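Local coordinates for protein ornithine carbamoyltransferase (Giardia intestinalis, PDB 3GRF) that probably transfers the carbamoyl group of carbamoyl phosphate to ornithine to form citrulline, as an ornithine carbamoyltransferase linked to the arginine degradation pathway, at residues H9-S14 with E116-A121; T46-F51 with E95-M100; V101-A106 with F320-C325; I126-L129 with P135-M138. One frame throughout, in Å; residues are numbered along the deposited sequence.

Contact 1: H9-S14 with E116-A121; sequences HLLTIS and EMAQHA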
loop_
_atom_site.group_PDB
_atom_site.type_symbol
_atom_site.label_atom_id
_atom_site.label_comp_id
_atom_site.label_asym_id
_atom_site.label_seq_id
_atom_site.Cartn_x
_atom_site.Cartn_y
_atom_site.Cartn_z
ATOM N N HIS A 9 -19.352 -16.398 0.219
ATOM C CA HIS A 9 -17.920 -16.444 0.424
ATOM C C HIS A 9 -17.293 -17.364 -0.631
ATOM O O HIS A 9 -17.999 -17.877 -1.504
ATOM C CB HIS A 9 -17.613 -16.983 1.820
ATOM C CG HIS A 9 -18.038 -15.965 2.910
ATOM N ND1 HIS A 9 -17.402 -14.743 3.038
ATOM C CD2 HIS A 9 -18.999 -15.990 3.866
ATOM C CE1 HIS A 9 -17.948 -14.067 4.030
ATOM N NE2 HIS A 9 -18.921 -14.802 4.548
ATOM N N LEU A 10 -15.995 -17.590 -0.540
ATOM C CA LEU A 10 -15.269 -18.482 -1.434
ATOM C C LEU A 10 -14.132 -18.995 -0.592
ATOM O O LEU A 10 -13.017 -18.478 -0.632
ATOM C CB LEU A 10 -14.719 -17.733 -2.689
ATOM C CG LEU A 10 -14.055 -18.520 -3.829
ATOM C CD1 LEU A 10 -15.087 -19.311 -4.622
ATOM C CD2 LEU A 10 -13.289 -17.591 -4.766
ATOM N N LEU A 11 -14.412 -20.028 0.192
ATOM C CA LEU A 11 -13.437 -20.617 1.076
ATOM C C LEU A 11 -12.757 -21.822 0.405
ATOM O O LEU A 11 -11.637 -22.189 0.763
ATOM C CB LEU A 11 -14.098 -21.020 2.400
ATOM C CG LEU A 11 -14.800 -19.996 3.334
ATOM C CD1 LEU A 11 -14.407 -20.284 4.768
ATOM C CD2 LEU A 11 -14.527 -18.517 3.043
ATOM N N THR A 12 -13.455 -22.410 -0.574
ATOM C CA THR A 12 -12.930 -23.473 -1.413
ATOM C C THR A 12 -13.595 -23.283 -2.755
ATOM O O THR A 12 -14.511 -22.461 -2.876
ATOM C CB THR A 12 -13.163 -24.922 -0.806
ATOM O OG1 THR A 12 -14.535 -25.307 -0.852
ATOM C CG2 THR A 12 -12.735 -24.984 0.631
ATOM N N ILE A 13 -13.144 -24.014 -3.767
ATOM C CA ILE A 13 -13.669 -23.748 -5.106
ATOM C C ILE A 13 -15.071 -24.318 -5.292
ATOM O O ILE A 13 -15.826 -23.830 -6.146
ATOM C CB ILE A 13 -12.681 -24.160 -6.233
ATOM C CG1 ILE A 13 -12.992 -23.367 -7.498
ATOM C CG2 ILE A 13 -12.709 -25.689 -6.488
ATOM C CD1 ILE A 13 -12.711 -21.888 -7.392
ATOM N N SER A 14 -15.441 -25.286 -4.504
ATOM C CA SER A 14 -16.737 -25.946 -4.428
ATOM C C SER A 14 -17.784 -25.053 -3.710
ATOM O O SER A 14 -18.875 -25.528 -3.381
ATOM C CB SER A 14 -16.593 -27.300 -3.745
ATOM O OG SER A 14 -16.296 -27.139 -2.366
ATOM N N GLU A 116 -13.894 -18.323 10.807
ATOM C CA GLU A 116 -14.268 -17.396 11.867
ATOM C C GLU A 116 -14.508 -15.997 11.284
ATOM O O GLU A 116 -15.593 -15.408 11.452
ATOM C CB GLU A 116 -13.167 -17.478 12.957
ATOM C CG GLU A 116 -13.059 -16.420 14.089
ATOM C CD GLU A 116 -14.322 -16.191 14.895
ATOM O OE1 GLU A 116 -14.201 -15.941 16.110
ATOM O OE2 GLU A 116 -15.429 -16.209 14.319
ATOM N N MET A 117 -13.530 -15.496 10.527
ATOM C CA MET A 117 -13.637 -14.177 9.900
ATOM C C MET A 117 -14.835 -14.101 8.977
ATOM O O MET A 117 -15.680 -13.214 9.112
ATOM C CB MET A 117 -12.382 -13.852 9.103
ATOM C CG MET A 117 -12.405 -12.447 8.524
ATOM S SD MET A 117 -11.095 -12.208 7.290
ATOM C CE MET A 117 -9.722 -11.980 8.416
ATOM N N ALA A 118 -14.896 -15.029 8.026
ATOM C CA ALA A 118 -16.039 -15.132 7.135
ATOM C C ALA A 118 -17.378 -15.224 7.909
ATOM O O ALA A 118 -18.362 -14.606 7.517
ATOM C CB ALA A 118 -15.862 -16.327 6.176
ATOM N N GLN A 119 -17.417 -15.987 9.003
ATOM C CA GLN A 119 -18.660 -16.164 9.789
ATOM C C GLN A 119 -19.337 -14.822 10.039
ATOM O O GLN A 119 -20.539 -14.653 9.768
ATOM C CB GLN A 119 -18.337 -16.827 11.132
ATOM C CG GLN A 119 -19.383 -17.759 11.724
ATOM C CD GLN A 119 -18.715 -18.903 12.499
ATOM O OE1 GLN A 119 -18.283 -19.912 11.910
ATOM N NE2 GLN A 119 -18.596 -18.733 13.821
ATOM N N HIS A 120 -18.551 -13.852 10.513
ATOM C CA HIS A 120 -19.122 -12.569 10.985
ATOM C C HIS A 120 -19.092 -11.471 9.943
ATOM O O HIS A 120 -19.661 -10.418 10.151
ATOM C CB HIS A 120 -18.374 -12.065 12.209
ATOM C CG HIS A 120 -18.269 -13.076 13.294
ATOM N ND1 HIS A 120 -19.299 -13.339 14.165
ATOM C CD2 HIS A 120 -17.253 -13.894 13.646
ATOM C CE1 HIS A 120 -18.918 -14.276 15.014
ATOM N NE2 HIS A 120 -17.681 -14.631 14.723
ATOM N N ALA A 121 -18.387 -11.724 8.846
ATOM C CA ALA A 121 -18.247 -10.773 7.769
ATOM C C ALA A 121 -19.540 -10.696 6.977
ATOM O O ALA A 121 -20.244 -11.679 6.784
ATOM C CB ALA A 121 -17.081 -11.148 6.888
#

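Contact 2: T46-F51 with E95-M100; sequences TLLAFF and EVFSRM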
loop_
_atom_site.group_PDB
_atom_site.type_symbol
_atom_site.label_atom_id
_atom_site.label_comp_id
_atom_site.label_asym_id
_atom_site.label_seq_id
_atom_site.Cartn_x
_atom_site.Cartn_y
_atom_site.Cartn_z
ATOM N N THR A 46 -13.109 -0.893 -2.851
ATOM C CA THR A 46 -11.815 -1.393 -2.326
ATOM C C THR A 46 -11.896 -2.808 -1.815
ATOM O O THR A 46 -12.931 -3.260 -1.320
ATOM C CB THR A 46 -11.183 -0.470 -1.228
ATOM O OG1 THR A 46 -11.288 -1.121 0.051
ATOM C CG2 THR A 46 -11.905 0.864 -1.206
ATOM N N LEU A 47 -10.777 -3.496 -1.966
ATOM C CA LEU A 47 -10.628 -4.805 -1.431
ATOM C C LEU A 47 -9.682 -4.728 -0.234
ATOM O O LEU A 47 -8.647 -4.075 -0.273
ATOM C CB LEU A 47 -10.101 -5.758 -2.520
ATOM C CG LEU A 47 -9.152 -6.876 -2.060
ATOM C CD1 LEU A 47 -9.982 -7.942 -1.380
ATOM C CD2 LEU A 47 -8.271 -7.493 -3.178
ATOM N N LEU A 48 -10.050 -5.398 0.840
ATOM C CA LEU A 48 -9.195 -5.426 1.967
ATOM C C LEU A 48 -8.478 -6.753 1.919
ATOM O O LEU A 48 -9.111 -7.787 1.962
ATOM C CB LEU A 48 -10.040 -5.373 3.217
ATOM C CG LEU A 48 -9.278 -5.454 4.531
ATOM C CD1 LEU A 48 -7.982 -4.564 4.563
ATOM C CD2 LEU A 48 -10.241 -5.045 5.601
ATOM N N ALA A 49 -7.144 -6.740 1.877
ATOM C CA ALA A 49 -6.401 -7.979 1.629
ATOM C C ALA A 49 -5.401 -8.287 2.726
ATOM O O ALA A 49 -4.319 -7.717 2.723
ATOM C CB ALA A 49 -5.665 -7.857 0.293
ATOM N N PHE A 50 -5.769 -9.195 3.637
ATOM C CA PHE A 50 -4.927 -9.626 4.772
ATOM C C PHE A 50 -3.930 -10.662 4.328
ATOM O O PHE A 50 -4.236 -11.533 3.528
ATOM C CB PHE A 50 -5.801 -10.218 5.894
ATOM C CG PHE A 50 -6.770 -9.223 6.522
ATOM C CD1 PHE A 50 -8.091 -9.195 6.147
ATOM C CD2 PHE A 50 -6.346 -8.302 7.469
ATOM C CE1 PHE A 50 -8.997 -8.276 6.740
ATOM C CE2 PHE A 50 -7.260 -7.382 8.068
ATOM C CZ PHE A 50 -8.580 -7.386 7.686
ATOM N N PHE A 51 -2.700 -10.553 4.811
ATOM C CA PHE A 51 -1.728 -11.569 4.553
ATOM C C PHE A 51 -1.032 -11.829 5.862
ATOM O O PHE A 51 -0.480 -10.908 6.449
ATOM C CB PHE A 51 -0.725 -11.088 3.502
ATOM C CG PHE A 51 -1.282 -11.048 2.102
ATOM C CD1 PHE A 51 -1.103 -12.114 1.239
ATOM C CD2 PHE A 51 -1.965 -9.932 1.652
ATOM C CE1 PHE A 51 -1.636 -12.070 -0.046
ATOM C CE2 PHE A 51 -2.469 -9.852 0.341
ATOM C CZ PHE A 51 -2.341 -10.941 -0.484
ATOM N N GLU A 95 -17.027 -7.334 11.501
ATOM C CA GLU A 95 -18.212 -6.469 11.588
ATOM C C GLU A 95 -17.862 -5.062 11.163
ATOM O O GLU A 95 -18.627 -4.392 10.490
ATOM C CB GLU A 95 -18.809 -6.452 13.009
ATOM C CG GLU A 95 -19.634 -7.703 13.396
ATOM C CD GLU A 95 -21.039 -7.766 12.782
ATOM O OE1 GLU A 95 -21.822 -8.671 13.161
ATOM O OE2 GLU A 95 -21.394 -6.942 11.934
ATOM N N VAL A 96 -16.665 -4.641 11.526
ATOM C CA VAL A 96 -16.241 -3.280 11.250
ATOM C C VAL A 96 -15.760 -3.105 9.807
ATOM O O VAL A 96 -16.064 -2.093 9.201
ATOM C CB VAL A 96 -15.179 -2.853 12.265
ATOM C CG1 VAL A 96 -14.419 -1.647 11.783
ATOM C CG2 VAL A 96 -15.845 -2.646 13.668
ATOM N N PHE A 97 -14.997 -4.059 9.254
ATOM C CA PHE A 97 -14.539 -3.868 7.859
ATOM C C PHE A 97 -15.647 -4.023 6.823
ATOM O O PHE A 97 -15.568 -3.433 5.764
ATOM C CB PHE A 97 -13.194 -4.568 7.473
ATOM C CG PHE A 97 -13.189 -6.114 7.498
ATOM C CD1 PHE A 97 -12.319 -6.796 8.377
ATOM C CD2 PHE A 97 -13.962 -6.871 6.615
ATOM C CE1 PHE A 97 -12.242 -8.205 8.379
ATOM C CE2 PHE A 97 -13.908 -8.278 6.607
ATOM C CZ PHE A 97 -13.047 -8.943 7.483
ATOM N N SER A 98 -16.696 -4.773 7.183
ATOM C CA SER A 98 -17.852 -5.017 6.327
ATOM C C SER A 98 -18.745 -3.797 6.190
ATOM O O SER A 98 -19.632 -3.784 5.355
ATOM C CB SER A 98 -18.703 -6.171 6.837
ATOM O OG SER A 98 -17.919 -7.290 7.162
ATOM N N ARG A 99 -18.512 -2.775 6.989
ATOM C CA ARG A 99 -19.236 -1.517 6.819
ATOM C C ARG A 99 -18.341 -0.449 6.191
ATOM O O ARG A 99 -18.690 0.728 6.219
ATOM C CB ARG A 99 -19.686 -1.047 8.182
ATOM C CG ARG A 99 -20.791 -1.846 8.788
ATOM C CD ARG A 99 -20.879 -1.447 10.252
ATOM N NE ARG A 99 -22.075 -1.945 10.961
ATOM C CZ ARG A 99 -22.275 -3.222 11.289
ATOM N NH1 ARG A 99 -21.383 -4.154 10.973
ATOM N NH2 ARG A 99 -23.358 -3.563 11.951
ATOM N N MET A 100 -17.149 -0.848 5.710
ATOM C CA MET A 100 -16.195 0.083 5.050
ATOM C C MET A 100 -15.796 -0.391 3.658
ATOM O O MET A 100 -15.980 0.355 2.688
ATOM C CB MET A 100 -14.938 0.358 5.897
ATOM C CG MET A 100 -15.158 1.281 7.139
ATOM S SD MET A 100 -13.628 1.481 8.069
ATOM C CE MET A 100 -14.211 2.017 9.649
#

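Contact 3: V101-A106 with F320-C325; sequences VDICTA and FFLHDC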
loop_
_atom_site.group_PDB
_atom_site.type_symbol
_atom_site.label_atom_id
_atom_site.label_comp_id
_atom_site.label_asym_id
_atom_site.label_seq_id
_atom_site.Cartn_x
_atom_site.Cartn_y
_atom_site.Cartn_z
ATOM N N VAL A 101 -15.274 -1.636 3.575
ATOM C CA VAL A 101 -14.776 -2.205 2.321
ATOM C C VAL A 101 -15.893 -2.971 1.598
ATOM O O VAL A 101 -16.975 -3.214 2.162
ATOM C CB VAL A 101 -13.493 -3.038 2.545
ATOM C CG1 VAL A 101 -12.452 -2.154 3.247
ATOM C CG2 VAL A 101 -13.805 -4.314 3.388
ATOM N N ASP A 102 -15.660 -3.257 0.318
ATOM C CA ASP A 102 -16.621 -3.939 -0.534
ATOM C C ASP A 102 -16.348 -5.436 -0.614
ATOM O O ASP A 102 -17.226 -6.254 -0.935
ATOM C CB ASP A 102 -16.583 -3.310 -1.916
ATOM C CG ASP A 102 -16.891 -1.869 -1.876
ATOM O OD1 ASP A 102 -15.949 -1.050 -1.913
ATOM O OD2 ASP A 102 -18.075 -1.545 -1.721
ATOM N N ILE A 103 -15.109 -5.815 -0.343
ATOM C CA ILE A 103 -14.722 -7.214 -0.500
ATOM C C ILE A 103 -13.453 -7.448 0.258
ATOM O O ILE A 103 -12.746 -6.493 0.545
ATOM C CB ILE A 103 -14.536 -7.632 -1.999
ATOM C CG1 ILE A 103 -14.211 -9.113 -2.126
ATOM C CG2 ILE A 103 -13.497 -6.793 -2.750
ATOM C CD1 ILE A 103 -14.517 -9.641 -3.466
ATOM N N CYS A 104 -13.170 -8.711 0.594
ATOM C CA CYS A 104 -12.025 -9.054 1.458
ATOM C C CYS A 104 -11.402 -10.367 0.991
ATOM O O CYS A 104 -12.101 -11.315 0.689
ATOM C CB CYS A 104 -12.483 -9.181 2.921
ATOM S SG CYS A 104 -11.273 -9.902 4.109
ATOM N N THR A 105 -10.080 -10.426 0.938
ATOM C CA THR A 105 -9.396 -11.697 0.736
ATOM C C THR A 105 -8.490 -11.798 1.951
ATOM O O THR A 105 -8.113 -10.774 2.514
ATOM C CB THR A 105 -8.469 -11.675 -0.512
ATOM O OG1 THR A 105 -7.586 -10.578 -0.369
ATOM C CG2 THR A 105 -9.237 -11.523 -1.836
ATOM N N ALA A 106 -8.150 -13.012 2.368
ATOM C CA ALA A 106 -7.273 -13.185 3.524
ATOM C C ALA A 106 -6.481 -14.445 3.325
ATOM O O ALA A 106 -6.994 -15.448 2.824
ATOM C CB ALA A 106 -8.072 -13.272 4.819
ATOM N N PHE A 320 -16.983 -10.784 -9.884
ATOM C CA PHE A 320 -18.130 -11.600 -9.583
ATOM C C PHE A 320 -18.602 -11.445 -8.151
ATOM O O PHE A 320 -19.781 -11.345 -7.921
ATOM C CB PHE A 320 -17.757 -13.052 -9.848
ATOM C CG PHE A 320 -18.903 -14.010 -9.785
ATOM C CD1 PHE A 320 -19.917 -13.958 -10.725
ATOM C CD2 PHE A 320 -18.922 -15.013 -8.834
ATOM C CE1 PHE A 320 -20.937 -14.880 -10.698
ATOM C CE2 PHE A 320 -19.940 -15.932 -8.803
ATOM C CZ PHE A 320 -20.946 -15.862 -9.741
ATOM N N PHE A 321 -17.707 -11.478 -7.164
ATOM C CA PHE A 321 -18.205 -11.388 -5.773
ATOM C C PHE A 321 -18.622 -9.983 -5.402
ATOM O O PHE A 321 -19.484 -9.792 -4.545
ATOM C CB PHE A 321 -17.221 -12.014 -4.754
ATOM C CG PHE A 321 -17.343 -13.528 -4.679
ATOM C CD1 PHE A 321 -18.168 -14.127 -3.743
ATOM C CD2 PHE A 321 -16.716 -14.334 -5.615
ATOM C CE1 PHE A 321 -18.303 -15.510 -3.692
ATOM C CE2 PHE A 321 -16.873 -15.722 -5.586
ATOM C CZ PHE A 321 -17.679 -16.311 -4.631
ATOM N N LEU A 322 -18.031 -9.008 -6.091
ATOM C CA LEU A 322 -18.368 -7.599 -5.961
ATOM C C LEU A 322 -19.856 -7.367 -6.383
ATOM O O LEU A 322 -20.542 -6.519 -5.800
ATOM C CB LEU A 322 -17.447 -6.742 -6.843
ATOM C CG LEU A 322 -16.554 -5.682 -6.144
ATOM C CD1 LEU A 322 -16.458 -5.959 -4.643
ATOM C CD2 LEU A 322 -15.173 -5.662 -6.786
ATOM N N HIS A 323 -20.327 -8.108 -7.394
ATOM C CA HIS A 323 -21.717 -8.123 -7.905
ATOM C C HIS A 323 -22.355 -9.469 -7.416
ATOM O O HIS A 323 -22.789 -9.555 -6.265
ATOM C CB HIS A 323 -21.713 -7.808 -9.425
ATOM C CG HIS A 323 -20.806 -6.559 -9.882
ATOM N ND1 HIS A 323 -19.428 -6.544 -9.756
ATOM C CD2 HIS A 323 -21.150 -5.357 -10.438
ATOM C CE1 HIS A 323 -18.963 -5.384 -10.198
ATOM N NE2 HIS A 323 -19.979 -4.650 -10.626
ATOM N N ASP A 324 -22.392 -10.500 -8.279
ATOM C CA ASP A 324 -22.747 -11.924 -7.987
ATOM C C ASP A 324 -23.322 -12.645 -9.168
ATOM O O ASP A 324 -23.458 -13.867 -9.136
ATOM C CB ASP A 324 -23.752 -12.212 -6.880
ATOM C CG ASP A 324 -22.941 -12.450 -5.571
ATOM O OD1 ASP A 324 -21.872 -11.845 -5.425
ATOM O OD2 ASP A 324 -23.414 -13.229 -4.728
ATOM N N CYS A 325 -23.703 -11.952 -10.190
ATOM C CA CYS A 325 -24.400 -12.756 -11.144
ATOM C C CYS A 325 -23.812 -12.966 -12.498
ATOM O O CYS A 325 -22.923 -12.291 -12.999
ATOM C CB CYS A 325 -25.839 -12.236 -11.267
ATOM S SG CYS A 325 -25.968 -10.428 -11.470
#

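Contact 4: I126-L129 with P135-M138; sequences INAL and PLQM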
loop_
_atom_site.group_PDB
_atom_site.type_symbol
_atom_site.label_atom_id
_atom_site.label_comp_id
_atom_site.label_asym_id
_atom_site.label_seq_id
_atom_site.Cartn_x
_atom_site.Cartn_y
_atom_site.Cartn_z
ATOM N N ILE A 126 -12.787 -14.248 0.688
ATOM C CA ILE A 126 -12.183 -15.155 -0.263
ATOM C C ILE A 126 -10.929 -15.648 0.424
ATOM O O ILE A 126 -10.191 -14.857 0.953
ATOM C CB ILE A 126 -11.840 -14.452 -1.579
ATOM C CG1 ILE A 126 -13.132 -14.052 -2.301
ATOM C CG2 ILE A 126 -11.005 -15.385 -2.475
ATOM C CD1 ILE A 126 -12.964 -12.865 -3.238
ATOM N N ASN A 127 -10.758 -16.964 0.477
ATOM C CA ASN A 127 -9.575 -17.585 1.027
ATOM C C ASN A 127 -8.455 -17.468 -0.029
ATOM O O ASN A 127 -8.557 -18.019 -1.126
ATOM C CB ASN A 127 -9.924 -19.043 1.375
ATOM C CG ASN A 127 -8.713 -19.906 1.608
ATOM O OD1 ASN A 127 -7.683 -19.437 2.048
ATOM N ND2 ASN A 127 -8.855 -21.192 1.358
ATOM N N ALA A 128 -7.401 -16.729 0.316
ATOM C CA ALA A 128 -6.270 -16.480 -0.589
ATOM C C ALA A 128 -5.160 -17.499 -0.322
ATOM O O ALA A 128 -4.057 -17.387 -0.838
ATOM C CB ALA A 128 -5.754 -15.035 -0.398
ATOM N N LEU A 129 -5.458 -18.461 0.554
ATOM C CA LEU A 129 -4.717 -19.713 0.702
ATOM C C LEU A 129 -4.784 -20.067 2.177
ATOM O O LEU A 129 -4.495 -19.231 3.026
ATOM C CB LEU A 129 -3.248 -19.622 0.246
ATOM C CG LEU A 129 -2.321 -20.842 0.496
ATOM C CD1 LEU A 129 -2.880 -22.150 -0.055
ATOM C CD2 LEU A 129 -0.947 -20.604 -0.100
ATOM N N PRO A 135 -8.738 -21.286 -3.934
ATOM C CA PRO A 135 -9.691 -21.143 -5.027
ATOM C C PRO A 135 -9.286 -20.113 -6.057
ATOM O O PRO A 135 -9.707 -20.224 -7.216
ATOM C CB PRO A 135 -11.002 -20.751 -4.325
ATOM C CG PRO A 135 -10.589 -20.195 -2.954
ATOM C CD PRO A 135 -9.269 -20.826 -2.632
ATOM N N LEU A 136 -8.501 -19.109 -5.649
ATOM C CA LEU A 136 -7.938 -18.118 -6.591
ATOM C C LEU A 136 -6.975 -18.762 -7.576
ATOM O O LEU A 136 -6.929 -18.423 -8.766
ATOM C CB LEU A 136 -7.218 -17.002 -5.826
ATOM C CG LEU A 136 -8.077 -16.031 -5.006
ATOM C CD1 LEU A 136 -7.171 -15.147 -4.086
ATOM C CD2 LEU A 136 -8.894 -15.201 -5.930
ATOM N N GLN A 137 -6.191 -19.700 -7.062
ATOM C CA GLN A 137 -5.313 -20.537 -7.873
ATOM C C GLN A 137 -6.181 -21.439 -8.734
ATOM O O GLN A 137 -5.823 -21.716 -9.867
ATOM C CB GLN A 137 -4.431 -21.423 -6.949
ATOM C CG GLN A 137 -3.265 -22.212 -7.659
ATOM C CD GLN A 137 -2.229 -21.298 -8.314
ATOM O OE1 GLN A 137 -1.589 -20.547 -7.642
ATOM N NE2 GLN A 137 -2.127 -21.324 -9.639
ATOM N N MET A 138 -7.317 -21.923 -8.206
ATOM C CA MET A 138 -8.105 -22.897 -8.976
ATOM C C MET A 138 -8.661 -22.227 -10.208
ATOM O O MET A 138 -8.501 -22.751 -11.294
ATOM C CB MET A 138 -9.232 -23.589 -8.168
ATOM C CG MET A 138 -8.738 -24.494 -7.064
ATOM S SD MET A 138 -7.547 -25.779 -7.556
ATOM C CE MET A 138 -6.005 -24.928 -7.369
#

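Contact 1: H9-S14 with E116-A121
The methyl group of Ala118 sits squarely over one face of the His9 imidazole: CB of Ala118 lies 3.7 Å from the ring centroid and only 5° off the ring normal, a CH-pi contact. The same ring reaches the helix backbone as well, with NE2 of His9 3.0 Å from the carbonyl O of Ala118. Further along, CE1 of His9 is 4.2 Å from CB of Ala121, the residue at which the chain departs from helical geometry. The Ala118 methyl also meets CD2 of Leu11, at 4.0 Å, and is thus shared between an imidazole and a leucine branch. The contact lays the N-terminal loop that precedes helix 18-33 against the last turn of helix 111-120, within the carbamoyl phosphate-binding region of the carbamoyltransferase fold. With CG of His9 anti to its carbonyl carbon (chi1 -69°), the ring extends toward the helix. The ring is held in turn by strand 125-127: ND1 of His9 is hydrogen-bonded to the backbone N of Cys125, which helps to set its rotation. Backbone bonds from Leu10 to Cys125 and Asn127 run the loop beside the same strand.

Contact 2: T46-F51 with E95-M100
This is a buried apolar contact between a strand and the helix that covers it, in the alpha/beta carbamoyl phosphate-binding region. Strand 46-51 is an inner member of a four-stranded parallel sheet, and the C-terminal part of helix 90-97 packs over one of its faces through Phe97. Leu48 and Phe50, two residues apart on the strand, both point toward the helix and meet the same phenyl group at different places. Leu48 works near the root of that side chain, its CD2 lying 3.5 Å from CB and 3.7 Å from CG of Phe97, and the two side chains cross at about a right angle. The Phe50 ring takes the outer part, with its plane inclined at 48° to that of Phe97 and the centroids 5.5 Å apart. Phe97 has CG between its backbone N and carbonyl carbon (chi1 65°), which directs the ring onto the sheet. Arg99 forms a salt bridge to Glu95 and another to Asp305 of the second subunit, and Val96 and Met100 pack on Ala307 of that subunit, which places this segment at the subunit interface. Between the two rings the closest atoms are CE1 of Phe50 and CE1 of Phe97, 3.6 Å apart.

Contact 3: V101-A106 with F320-C325
Asp102 is the first residue of 101-106 to touch the end of helix 303-322, and it does so through its aliphatic part and its backbone. Its CB and its carbonyl O are each 3.8 Å from CD1 of Leu322, while the carboxylate is engaged with the neighbouring strand, OD1 accepting a hydrogen bond from the backbone N of Thr46. Ile103, which begins the strand, carries most of the remaining contact and splits its two branches between consecutive helix residues. The short branch takes Leu322: CG2 of Ile103 lies 3.6 Å from CD1 of Leu322, and CB of Ile103 is 3.7 Å from the same methyl. That one leucine methyl therefore packs against both Asp102 and Ile103. The long branch is extended, with CG1 anti to the backbone N (chi1 -177°) and chi2 at 159°, and it carries CD1 of Ile103 to 3.8 Å from CB of Phe321. Ile103 crosses each of these two side chains at about a right angle. Beyond the isoleucine, the Phe321 side chain packs on Leu10 and Pro124. In the fold, the C-terminal helix thus ends against the start of strand 103-107, an inner strand of the parallel sheet flanked by strands 46-51 and 125-127. Helix 111-120 packs on the same strand, Met117 against Cys104 and Ala106 and Met114 against Ala106.

Contact 4: I126-L129 with P135-M138
A tight strand-to-helix connection, from strand 125-127 at the border of the four-stranded parallel sheet into helix 135-151, brings Asn127 against Pro135 and both Ile126 and Ala128 against Leu136. The pyrrolidine ring of Pro135 is set beside the strand backbone, its CD 3.3 Å and its CG 3.5 Å from the carbonyl O of Asn127. The side-chain nitrogen of Asn127 also approaches the ring, ND2 lying 4.0 Å from CD of Pro135. Leu136 meets Ile126 and Ala128 with different atoms. Its CG is 3.9 Å from CG2 of Ile126, the two side chains crossing at about a right angle, whereas its CD1 turns to Ala128, 3.8 Å from CA and 4.0 Å from CB. Asn127 also makes an Asx turn: its OD1 accepts a 2.9 Å hydrogen bond from the backbone N of Leu129, with the donor well above the plane of the amide carbonyl. With CG anti to the backbone N (chi1 165°), the amide lies beside the carbonyl carbon, on the side of the following residues. Its other end is held too, since ND2 donates to the carbonyl O of Leu11 in the N-terminal loop. Ile126 also packs on Val317 and Leu318 of helix 303-322.

In the fold
From the N terminus, the loop 9-14 meets 116-121 in contact 1 and closes a long loop that spans the first three sheet strands. Contact 2 is nested within it, joining strand 46-51 to the end of helix 90-97; Met117 touches both Phe97 and Phe50. Contact 3 opens after contact 2 has closed, crosses contact 1, and brings the C-terminal helix back to strand 103-107. Contact 4 is a short local closure lying inside the loop of contact 3. Backbone hydrogen bonds between neighbouring strands link contacts 2, 3 and 4 through one parallel sheet, while the N-terminal loop of contact 1 meets contact 3 where His9 O packs on the Phe321 ring and contact 4 where Ile13 packs on Pro135.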